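Side-chain contacts in flavin adenine dinucleotide synthase (Saccharomyces cerevisiae, PDB 2WSI), which catalyses the transfer of the adenylyl group of ATP to flavin mononucleotide, forming the coenzyme FAD and releasing diphosphate: residues A[37-40]-A[41-45]; A[235-238]-A[239-242]; A[245-248]-A[249-252]. One frame throughout, in Å; residues are numbered along the deposited sequence.

Contact 1: A[37-40]-A[41-45]; sequences TRKY and LLSEI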
ATOM      1  N   THR A  37      -4.416  -7.007 -11.075  1.00 10.64           N
ATOM      2  CA  THR A  37      -4.980  -5.958 -10.217  1.00 11.39           C
ATOM      3  C   THR A  37      -5.669  -4.867 -11.056  1.00 12.97           C
ATOM      4  O   THR A  37      -6.787  -4.431 -10.742  1.00  8.16           O
ATOM      5  CB  THR A  37      -3.897  -5.343  -9.329  1.00 10.57           C
ATOM      6  OG1 THR A  37      -3.405  -6.333  -8.411  1.00  9.12           O
ATOM      7  CG2 THR A  37      -4.450  -4.165  -8.535  1.00  9.92           C
ATOM      8  N   ARG A  38      -5.009  -4.427 -12.116  1.00  9.87           N
ATOM      9  CA  ARG A  38      -5.593  -3.392 -12.979  1.00 13.65           C
ATOM     10  C   ARG A  38      -6.867  -3.911 -13.667  1.00 14.74           C
ATOM     11  O   ARG A  38      -7.855  -3.178 -13.797  1.00 14.64           O
ATOM     12  CB  ARG A  38      -4.567  -2.835 -13.980  1.00 16.02           C
ATOM     13  CG  ARG A  38      -3.378  -2.128 -13.251  1.00 19.02           C
ATOM     14  CD  ARG A  38      -2.670  -0.995 -14.024  1.00 25.54           C
ATOM     15  NE  ARG A  38      -3.601  -0.024 -14.595  1.00 23.90           N
ATOM     16  CZ  ARG A  38      -3.241   1.055 -15.268  1.00 27.41           C
ATOM     17  NH1 ARG A  38      -1.957   1.323 -15.447  1.00 46.87           N
ATOM     18  NH2 ARG A  38      -4.157   1.856 -15.790  1.00 30.93           N
ATOM     19  N   LYS A  39      -6.879  -5.178 -14.056  1.00 15.22           N
ATOM     20  CA  LYS A  39      -8.086  -5.745 -14.656  1.00 14.58           C
ATOM     21  C   LYS A  39      -9.252  -5.748 -13.661  1.00 12.72           C
ATOM     22  O   LYS A  39     -10.352  -5.383 -14.023  1.00 12.49           O
ATOM     23  CB  LYS A  39      -7.841  -7.162 -15.198  1.00 19.65           C
ATOM     24  CG  LYS A  39      -7.066  -7.221 -16.529  1.00 39.00           C
ATOM     25  CD  LYS A  39      -7.728  -6.436 -17.699  1.00 33.95           C
ATOM     26  CE  LYS A  39      -8.922  -7.171 -18.313  1.00 49.85           C
ATOM     27  NZ  LYS A  39      -9.539  -6.449 -19.488  1.00 37.51           N
ATOM     28  N   TYR A  40      -9.019  -6.164 -12.416  1.00  9.85           N
ATOM     29  CA  TYR A  40     -10.074  -6.078 -11.404  1.00 14.86           C
ATOM     30  C   TYR A  40     -10.655  -4.653 -11.309  1.00 13.74           C
ATOM     31  O   TYR A  40     -11.858  -4.460 -11.291  1.00 10.83           O
ATOM     32  CB  TYR A  40      -9.548  -6.429 -10.024  1.00 10.58           C
ATOM     33  CG  TYR A  40      -9.127  -7.874  -9.793  1.00 12.12           C
ATOM     34  CD1 TYR A  40      -9.871  -8.933 -10.306  1.00 18.05           C
ATOM     35  CD2 TYR A  40      -8.017  -8.170  -8.994  1.00 13.87           C
ATOM     36  CE1 TYR A  40      -9.509 -10.256 -10.081  1.00 16.27           C
ATOM     37  CE2 TYR A  40      -7.651  -9.514  -8.731  1.00 12.45           C
ATOM     38  CZ  TYR A  40      -8.411 -10.537  -9.287  1.00 16.88           C
ATOM     39  OH  TYR A  40      -8.074 -11.847  -9.060  1.00 20.22           O
ATOM     40  N   LEU A  41      -9.774  -3.665 -11.211  1.00  9.60           N
ATOM     41  CA  LEU A  41     -10.204  -2.283 -11.019  1.00 10.67           C
ATOM     42  C   LEU A  41     -10.965  -1.741 -12.219  1.00 13.54           C
ATOM     43  O   LEU A  41     -12.066  -1.213 -12.063  1.00 12.24           O
ATOM     44  CB  LEU A  41      -8.986  -1.397 -10.725  1.00 10.17           C
ATOM     45  CG  LEU A  41      -8.407  -1.692  -9.329  1.00 12.95           C
ATOM     46  CD1 LEU A  41      -7.017  -1.031  -9.130  1.00  7.51           C
ATOM     47  CD2 LEU A  41      -9.403  -1.198  -8.248  1.00 12.23           C
ATOM     48  N   LEU A  42     -10.374  -1.859 -13.409  1.00 12.05           N
ATOM     49  CA  LEU A  42     -10.948  -1.261 -14.616  1.00 13.10           C
ATOM     50  C   LEU A  42     -12.162  -2.033 -15.143  1.00 20.60           C
ATOM     51  O   LEU A  42     -13.144  -1.417 -15.585  1.00 21.24           O
ATOM     52  CB  LEU A  42      -9.882  -1.158 -15.705  1.00 16.84           C
ATOM     53  CG  LEU A  42      -8.722  -0.203 -15.383  1.00 16.69           C
ATOM     54  CD1 LEU A  42      -7.616  -0.354 -16.414  1.00 24.57           C
ATOM     55  CD2 LEU A  42      -9.199   1.259 -15.303  1.00 12.24           C
ATOM     56  N   SER A  43     -12.104  -3.368 -15.076  1.00 12.14           N
ATOM     57  CA  SER A  43     -13.127  -4.228 -15.660  1.00 14.52           C
ATOM     58  C   SER A  43     -14.231  -4.641 -14.715  1.00 21.30           C
ATOM     59  O   SER A  43     -15.301  -4.986 -15.187  1.00 19.69           O
ATOM     60  CB  SER A  43     -12.515  -5.560 -16.153  1.00 23.60           C
ATOM     61  OG  SER A  43     -11.808  -5.380 -17.363  1.00 36.03           O
ATOM     62  N   GLU A  44     -13.963  -4.702 -13.410  1.00 14.19           N
ATOM     63  CA  GLU A  44     -14.963  -5.203 -12.458  1.00 15.23           C
ATOM     64  C   GLU A  44     -15.380  -4.202 -11.400  1.00 22.78           C
ATOM     65  O   GLU A  44     -16.472  -4.298 -10.863  1.00 23.75           O
ATOM     66  CB  GLU A  44     -14.462  -6.462 -11.755  1.00 18.80           C
ATOM     67  CG  GLU A  44     -14.468  -7.697 -12.633  1.00 24.96           C
ATOM     68  CD  GLU A  44     -13.837  -8.886 -11.918  1.00 35.88           C
ATOM     69  OE1 GLU A  44     -14.341  -9.250 -10.836  1.00 38.11           O
ATOM     70  OE2 GLU A  44     -12.841  -9.440 -12.433  1.00 35.95           O
ATOM     71  N   ILE A  45     -14.521  -3.244 -11.081  1.00 12.53           N
ATOM     72  CA  ILE A  45     -14.835  -2.349  -9.981  1.00 10.66           C
ATOM     73  C   ILE A  45     -15.330  -0.977 -10.424  1.00 12.03           C
ATOM     74  O   ILE A  45     -16.407  -0.532 -10.007  1.00 14.26           O
ATOM     75  CB  ILE A  45     -13.610  -2.251  -9.055  1.00  9.46           C
ATOM     76  CG1 ILE A  45     -13.382  -3.654  -8.446  1.00  9.41           C
ATOM     77  CG2 ILE A  45     -13.842  -1.237  -7.984  1.00 10.44           C
ATOM     78  CD1 ILE A  45     -12.069  -3.794  -7.679  1.00  9.52           C
TER

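Contact 2: A[235-238]-A[239-242]; sequences HLRK and DSNN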
ATOM      1  N   HIS A 235      14.452 -12.038  11.740  1.00 19.79           N
ATOM      2  CA  HIS A 235      15.202 -12.661  10.662  1.00 17.31           C
ATOM      3  C   HIS A 235      16.058 -11.668   9.880  1.00 22.03           C
ATOM      4  O   HIS A 235      16.846 -12.081   9.023  1.00 20.92           O
ATOM      5  CB  HIS A 235      14.266 -13.459   9.739  1.00 24.25           C
ATOM      6  CG  HIS A 235      13.475 -14.499  10.465  1.00 27.82           C
ATOM      7  ND1 HIS A 235      14.010 -15.718  10.834  1.00 25.20           N
ATOM      8  CD2 HIS A 235      12.205 -14.487  10.936  1.00 23.40           C
ATOM      9  CE1 HIS A 235      13.095 -16.418  11.483  1.00 25.25           C
ATOM     10  NE2 HIS A 235      11.993 -15.693  11.561  1.00 33.63           N
ATOM     11  N   LEU A 236      15.944 -10.371  10.195  1.00 15.38           N
ATOM     12  CA  LEU A 236      16.803  -9.367   9.571  1.00 20.99           C
ATOM     13  C   LEU A 236      17.893  -8.858  10.526  1.00 24.43           C
ATOM     14  O   LEU A 236      18.665  -7.966  10.179  1.00 22.22           O
ATOM     15  CB  LEU A 236      15.965  -8.188   9.029  1.00 17.23           C
ATOM     16  CG  LEU A 236      14.951  -8.630   7.958  1.00 17.20           C
ATOM     17  CD1 LEU A 236      14.189  -7.436   7.391  1.00 14.92           C
ATOM     18  CD2 LEU A 236      15.647  -9.401   6.821  1.00 12.68           C
ATOM     19  N   ARG A 237      17.959  -9.430  11.723  1.00 25.31           N
ATOM     20  CA  ARG A 237      19.034  -9.100  12.661  1.00 25.97           C
ATOM     21  C   ARG A 237      20.387  -9.411  12.001  1.00 24.83           C
ATOM     22  O   ARG A 237      20.626 -10.527  11.564  1.00 28.83           O
ATOM     23  CB  ARG A 237      18.849  -9.901  13.941  1.00 23.54           C
ATOM     24  CG  ARG A 237      19.562  -9.366  15.164  1.00 35.13           C
ATOM     25  CD  ARG A 237      18.934  -9.949  16.433  1.00 47.09           C
ATOM     26  NE  ARG A 237      19.079 -11.407  16.523  1.00 50.83           N
ATOM     27  CZ  ARG A 237      18.140 -12.302  16.188  1.00 53.93           C
ATOM     28  NH1 ARG A 237      16.942 -11.925  15.731  1.00 35.79           N
ATOM     29  NH2 ARG A 237      18.400 -13.600  16.317  1.00 58.73           N
ATOM     30  N   LYS A 238      21.265  -8.422  11.916  1.00 27.23           N
ATOM     31  CA  LYS A 238      22.457  -8.545  11.077  1.00 31.18           C
ATOM     32  C   LYS A 238      23.476  -9.563  11.584  1.00 36.30           C
ATOM     33  O   LYS A 238      24.090 -10.272  10.791  1.00 35.38           O
ATOM     34  CB  LYS A 238      23.139  -7.196  10.924  1.00 28.88           C
ATOM     35  CG  LYS A 238      22.413  -6.245  10.009  1.00 33.16           C
ATOM     36  CD  LYS A 238      22.892  -4.832  10.229  1.00 39.33           C
ATOM     37  CE  LYS A 238      22.956  -4.075   8.919  1.00 42.75           C
ATOM     38  NZ  LYS A 238      24.008  -4.647   8.027  1.00 51.75           N
ATOM     39  N   ASP A 239      23.662  -9.639  12.894  1.00 37.91           N
ATOM     40  CA  ASP A 239      24.711 -10.503  13.432  1.00 37.30           C
ATOM     41  C   ASP A 239      24.339 -11.986  13.370  1.00 45.30           C
ATOM     42  O   ASP A 239      25.137 -12.839  13.745  1.00 48.63           O
ATOM     43  CB  ASP A 239      25.097 -10.091  14.861  1.00 48.38           C
ATOM     44  CG  ASP A 239      23.898  -9.936  15.783  1.00 54.49           C
ATOM     45  OD1 ASP A 239      22.934 -10.734  15.671  1.00 53.20           O
ATOM     46  OD2 ASP A 239      23.935  -9.019  16.638  1.00 51.41           O
ATOM     47  N   SER A 240      23.142 -12.295  12.878  1.00 46.65           N
ATOM     48  CA  SER A 240      22.684 -13.681  12.830  1.00 40.64           C
ATOM     49  C   SER A 240      21.968 -14.040  11.521  1.00 37.52           C
ATOM     50  O   SER A 240      21.389 -15.122  11.402  1.00 34.10           O
ATOM     51  CB  SER A 240      21.782 -13.970  14.031  1.00 42.18           C
ATOM     52  OG  SER A 240      20.882 -12.900  14.276  1.00 43.60           O
ATOM     53  N   ASN A 241      22.007 -13.133  10.547  1.00 34.40           N
ATOM     54  CA  ASN A 241      21.443 -13.387   9.222  1.00 31.78           C
ATOM     55  C   ASN A 241      22.222 -12.598   8.172  1.00 27.32           C
ATOM     56  O   ASN A 241      22.717 -11.522   8.457  1.00 30.64           O
ATOM     57  CB  ASN A 241      19.980 -12.962   9.153  1.00 27.39           C
ATOM     58  CG  ASN A 241      19.112 -13.642  10.186  1.00 29.10           C
ATOM     59  OD1 ASN A 241      18.534 -14.701   9.926  1.00 28.50           O
ATOM     60  ND2 ASN A 241      18.966 -13.008  11.354  1.00 23.21           N
ATOM     61  N   ASN A 242      22.325 -13.136   6.961  1.00 28.17           N
ATOM     62  CA  ASN A 242      23.011 -12.436   5.875  1.00 29.04           C
ATOM     63  C   ASN A 242      22.245 -12.581   4.557  1.00 39.10           C
ATOM     64  O   ASN A 242      22.720 -13.224   3.619  1.00 37.73           O
ATOM     65  CB  ASN A 242      24.438 -12.965   5.711  1.00 43.14           C
ATOM     66  CG  ASN A 242      25.327 -12.619   6.891  1.00 50.51           C
ATOM     67  OD1 ASN A 242      25.662 -11.450   7.108  1.00 59.83           O
ATOM     68  ND2 ASN A 242      25.718 -13.632   7.661  1.00 49.12           N
TER
HETATM   69  O   HOH W   1      16.351 -16.315   9.454  1.00 37.49           O

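Contact 3: A[245-248]-A[249-252]; sequences LHFE and WEII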
ATOM      1  N   LEU A 245      20.435  -9.146  -1.412  1.00 18.06           N
ATOM      2  CA  LEU A 245      19.488  -8.179  -1.960  1.00 26.57           C
ATOM      3  C   LEU A 245      18.985  -8.697  -3.294  1.00 29.30           C
ATOM      4  O   LEU A 245      19.776  -9.043  -4.178  1.00 27.45           O
ATOM      5  CB  LEU A 245      20.135  -6.815  -2.139  1.00 23.46           C
ATOM      6  CG  LEU A 245      19.253  -5.701  -2.709  1.00 22.42           C
ATOM      7  CD1 LEU A 245      18.044  -5.423  -1.798  1.00 17.42           C
ATOM      8  CD2 LEU A 245      20.080  -4.450  -2.881  1.00 19.73           C
ATOM      9  N   HIS A 246      17.667  -8.767  -3.438  1.00 18.06           N
ATOM     10  CA  HIS A 246      17.082  -9.297  -4.667  1.00 19.44           C
ATOM     11  C   HIS A 246      16.533  -8.221  -5.579  1.00 16.51           C
ATOM     12  O   HIS A 246      16.015  -8.542  -6.653  1.00 20.27           O
ATOM     13  CB  HIS A 246      15.953 -10.255  -4.350  1.00 18.41           C
ATOM     14  CG  HIS A 246      16.411 -11.510  -3.694  1.00 28.58           C
ATOM     15  ND1 HIS A 246      17.108 -12.483  -4.375  1.00 35.69           N
ATOM     16  CD2 HIS A 246      16.300 -11.943  -2.416  1.00 27.02           C
ATOM     17  CE1 HIS A 246      17.400 -13.468  -3.543  1.00 43.75           C
ATOM     18  NE2 HIS A 246      16.918 -13.167  -2.349  1.00 35.98           N
ATOM     19  N   PHE A 247      16.630  -6.964  -5.158  1.00 16.29           N
ATOM     20  CA  PHE A 247      15.959  -5.866  -5.873  1.00 13.07           C
ATOM     21  C   PHE A 247      16.938  -4.801  -6.327  1.00 20.17           C
ATOM     22  O   PHE A 247      16.567  -3.657  -6.604  1.00 12.27           O
ATOM     23  CB  PHE A 247      14.869  -5.243  -4.987  1.00 16.11           C
ATOM     24  CG  PHE A 247      13.918  -6.263  -4.428  1.00 11.62           C
ATOM     25  CD1 PHE A 247      12.997  -6.879  -5.252  1.00 15.22           C
ATOM     26  CD2 PHE A 247      13.998  -6.656  -3.083  1.00 13.95           C
ATOM     27  CE1 PHE A 247      12.144  -7.863  -4.752  1.00 13.58           C
ATOM     28  CE2 PHE A 247      13.130  -7.629  -2.563  1.00 10.74           C
ATOM     29  CZ  PHE A 247      12.207  -8.236  -3.415  1.00 11.12           C
ATOM     30  N   GLU A 248      18.201  -5.185  -6.449  1.00 17.56           N
ATOM     31  CA  GLU A 248      19.211  -4.219  -6.860  1.00 18.58           C
ATOM     32  C   GLU A 248      18.862  -3.513  -8.199  1.00 15.27           C
ATOM     33  O   GLU A 248      19.063  -2.312  -8.319  1.00 25.89           O
ATOM     34  CB  GLU A 248      20.580  -4.919  -6.928  1.00 28.71           C
ATOM     35  CG  GLU A 248      21.691  -4.079  -7.532  1.00 36.77           C
ATOM     36  CD  GLU A 248      22.197  -3.000  -6.592  1.00 40.98           C
ATOM     37  OE1 GLU A 248      21.529  -2.726  -5.568  1.00 46.00           O
ATOM     38  OE2 GLU A 248      23.264  -2.412  -6.889  1.00 43.57           O
ATOM     39  N   TRP A 249      18.361  -4.245  -9.198  1.00 20.60           N
ATOM     40  CA  TRP A 249      18.070  -3.643 -10.517  1.00 21.77           C
ATOM     41  C   TRP A 249      16.972  -2.582 -10.383  1.00 25.48           C
ATOM     42  O   TRP A 249      17.081  -1.468 -10.908  1.00 19.19           O
ATOM     43  CB  TRP A 249      17.641  -4.706 -11.542  1.00 19.69           C
ATOM     44  CG  TRP A 249      17.482  -4.147 -12.937  1.00 25.32           C
ATOM     45  CD1 TRP A 249      18.388  -4.222 -13.963  1.00 27.05           C
ATOM     46  CD2 TRP A 249      16.360  -3.398 -13.450  1.00 33.79           C
ATOM     47  NE1 TRP A 249      17.898  -3.575 -15.076  1.00 28.77           N
ATOM     48  CE2 TRP A 249      16.660  -3.061 -14.791  1.00 30.89           C
ATOM     49  CE3 TRP A 249      15.139  -2.976 -12.903  1.00 21.15           C
ATOM     50  CZ2 TRP A 249      15.776  -2.330 -15.599  1.00 30.27           C
ATOM     51  CZ3 TRP A 249      14.258  -2.256 -13.711  1.00 24.35           C
ATOM     52  CH2 TRP A 249      14.587  -1.938 -15.048  1.00 30.04           C
ATOM     53  N   GLU A 250      15.921  -2.932  -9.651  1.00 20.19           N
ATOM     54  CA  GLU A 250      14.792  -2.025  -9.460  1.00 19.60           C
ATOM     55  C   GLU A 250      15.250  -0.768  -8.754  1.00 18.01           C
ATOM     56  O   GLU A 250      14.808   0.327  -9.082  1.00 19.16           O
ATOM     57  CB  GLU A 250      13.715  -2.690  -8.619  1.00 14.70           C
ATOM     58  CG  GLU A 250      12.996  -3.823  -9.304  1.00 15.20           C
ATOM     59  CD  GLU A 250      13.587  -5.184  -9.000  1.00 17.33           C
ATOM     60  OE1 GLU A 250      14.836  -5.283  -8.832  1.00 20.06           O
ATOM     61  OE2 GLU A 250      12.798  -6.154  -8.939  1.00 13.20           O
ATOM     62  N   ILE A 251      16.134  -0.927  -7.768  1.00 18.81           N
ATOM     63  CA  ILE A 251      16.635   0.209  -7.017  1.00 18.14           C
ATOM     64  C   ILE A 251      17.466   1.103  -7.946  1.00 22.77           C
ATOM     65  O   ILE A 251      17.246   2.303  -8.019  1.00 19.25           O
ATOM     66  CB  ILE A 251      17.509  -0.243  -5.819  1.00 24.43           C
ATOM     67  CG1 ILE A 251      16.645  -0.802  -4.669  1.00 14.83           C
ATOM     68  CG2 ILE A 251      18.363   0.911  -5.307  1.00 20.14           C
ATOM     69  CD1 ILE A 251      17.436  -1.685  -3.676  1.00 15.48           C
ATOM     70  N   ILE A 252      18.416   0.507  -8.665  1.00 28.78           N
ATOM     71  CA  ILE A 252      19.358   1.286  -9.467  1.00 26.41           C
ATOM     72  C   ILE A 252      18.650   1.993 -10.600  1.00 25.54           C
ATOM     73  O   ILE A 252      19.016   3.096 -10.971  1.00 30.70           O
ATOM     74  CB  ILE A 252      20.459   0.396 -10.096  1.00 31.83           C
ATOM     75  CG1 ILE A 252      21.358  -0.205  -9.014  1.00 38.66           C
ATOM     76  CG2 ILE A 252      21.280   1.199 -11.098  1.00 39.12           C
ATOM     77  CD1 ILE A 252      21.904   0.811  -8.037  1.00 38.25           C
TER
HETATM   78  O   HOH W   2      14.188  -8.568  -8.621  1.00 19.74           O
HETATM   79  O   HOH W   3      17.178  -7.029  -9.137  1.00 21.83           O

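Contact 1: A[37-40]-A[41-45]
The carbonyl oxygen of Tyr40 receives two amides from the last turn of its helix. Glu44 N lies 3.0 Å from Tyr40 O, above the carbonyl plane and off the lone pairs, while Ile45 N makes a weak, strongly bent bond of 2.9 Å to Tyr40 O. The first partner is four residues on and the second five, and this sharing goes with the wider, pi-type turn at 41-45. Ile45 also lays CG1 against the same oxygen, 3.3 Å from Tyr40 O. Two residues earlier the spacing is plainly alpha-helical, as in the 2.9 Å bond from Leu42 N to Arg38 O. All of this is the C-terminal end of helix 25-45, which packs on helix 64-87 and precedes strand 56-59 of the parallel part of the central sheet in this PAPS reductase-family fold. Tyr40 and Glu44 run side by side in the same direction: Glu44 OE2 reaches the ring edge in its plane, 3.7 Å from Tyr40 CD1, with the carboxylate turned 87° to the ring. On the exposed side, Lys39 curls back through bends at chi2 (-58°) and chi3 (-77°), which carries NZ to a weak bond of 3.3 Å with Ser43 OG. Arg38 and Leu42 point the same way, Arg38 NH2 passing 4.2 Å from Leu42 CD1 on its way to a salt bridge with Glu79. Thr37 turns its methyl CG2 to Leu41 CD1 at 4.1 Å, and its hydroxyl is hydrogen-bonded to Pro193 O and Trp197 NE1.

Contact 2: A[235-238]-A[239-242]
Hydrogen bonds to Arg237 O tie the bend together. Asn241 ND2 gives the stronger one, 3.0 Å to Arg237 O and nearly straight at 169°; the acceptor lies in the plane of the Asn241 amide, and the donor arrives in the carbonyl plane on a lone pair. Ser240 N adds a weak bond of 3.3 Å to Arg237 O, which closes residues 237-240 as a type I beta turn with Lys238 and Asp239 at its corners. The other end of the Asn241 amide is held through water: water 1 donates to Asn241 OD1 at 2.8 Å and also hydrogen-bonds His235 ND1, in the plane of the imidazole. Among the dipolar contacts, His235 O stands almost straight above the flat Asn241 amide, 3.0 Å from Asn241 CG, where it probably meets the positive end of the C=O dipole. Charge and polarity meet more loosely around Arg237. Its NE is 4.0 Å from Asp239 OD1, too far for a salt bridge, with guanidinium and carboxylate planes 63° apart. Ser240 OG sits over one guanidinium face, 3.4 Å from Arg237 CZ, a position unsuited to an N-H bond; its chi1 of 42° sets the hydroxyl between backbone N and carbonyl carbon, and from there it donates a weak bond of 3.3 Å to Asp239 OD1. Toward the rest of the chain, Lys238 makes a cation-pi contact with Tyr288, and Asp239 OD2 is weakly bonded by Asn286 ND2. The two ends of the Asn241 amide thus have unlike partners, which probably fixes its rotation: a flipped amide would set its NH2 toward the donating water and its oxygen toward Arg237 O.

Contact 3: A[245-248]-A[249-252]
Leu245 opens the contact, its methyl CD2 crossing to Ile251 CD1 at 3.9 Å. The carbonyl of His246 faces the Glu250 carboxylate through two waters. Water 2 lies 2.7 Å from His246 O and also reaches Glu250 OE2; water 3 lies near His246 O and Glu250 OE1, and accepts Trp249 N at 3.0 Å, so an amide of the first turn is satisfied by solvent. Phe247 is the N-cap of helix 248-252, and its carbonyl begins the helical pattern by taking Ile251 N at 3.0 Å from Phe247 O. Glu250 stands at the third position of the helix, where a carboxylate would probably interact favourably with the helix dipole. Its chain is bent at chi2 (94°), folding the carboxylate back beside the cap: OE2 meets the ring edge in plane, 3.8 Å from Phe247 CD1, with the planes 65° apart. Glu250 OE2 is also hydrogen-bonded to Ser204 OG on helix 199-209, and the Phe247 ring meets Trp203 of that helix. With an alanine in place of Glu250, Ser204 would probably lose its mate and waters 2 and 3 an anchor beside the cap. Glu248 pairs with Ile252 twice, by a backbone bond of 2.9 Å from Ile252 N to Glu248 O and by its bent side chain, whose OE2 lies obliquely across Ile252 CG1 at 3.6 Å.

Overall arrangement
Along the chain the three contacts follow in series, contact 1 in the N-terminal part and contacts 2 and 3 close together after helix 215-218. Contacts 1 and 2 lie on opposite sides of the chain's centre, their centres about 39 Å apart; contact 3 is about 28 Å from contact 1 and 19 Å from contact 2, centre to centre. Contact 2 and the first residues of contact 3 share the loop that leads into helix 248-252. Helix 25-45 links distant regions: its end forms contact 1, while Ile26 and Ile27 touch Glu250. All three lie outside the central sheet; contacts 1 and 2 come within about 9 Å, side chain to side chain, of FAD-binding residues, whereas contact 3, away from the annotated sites, joins helices without forming the pocket.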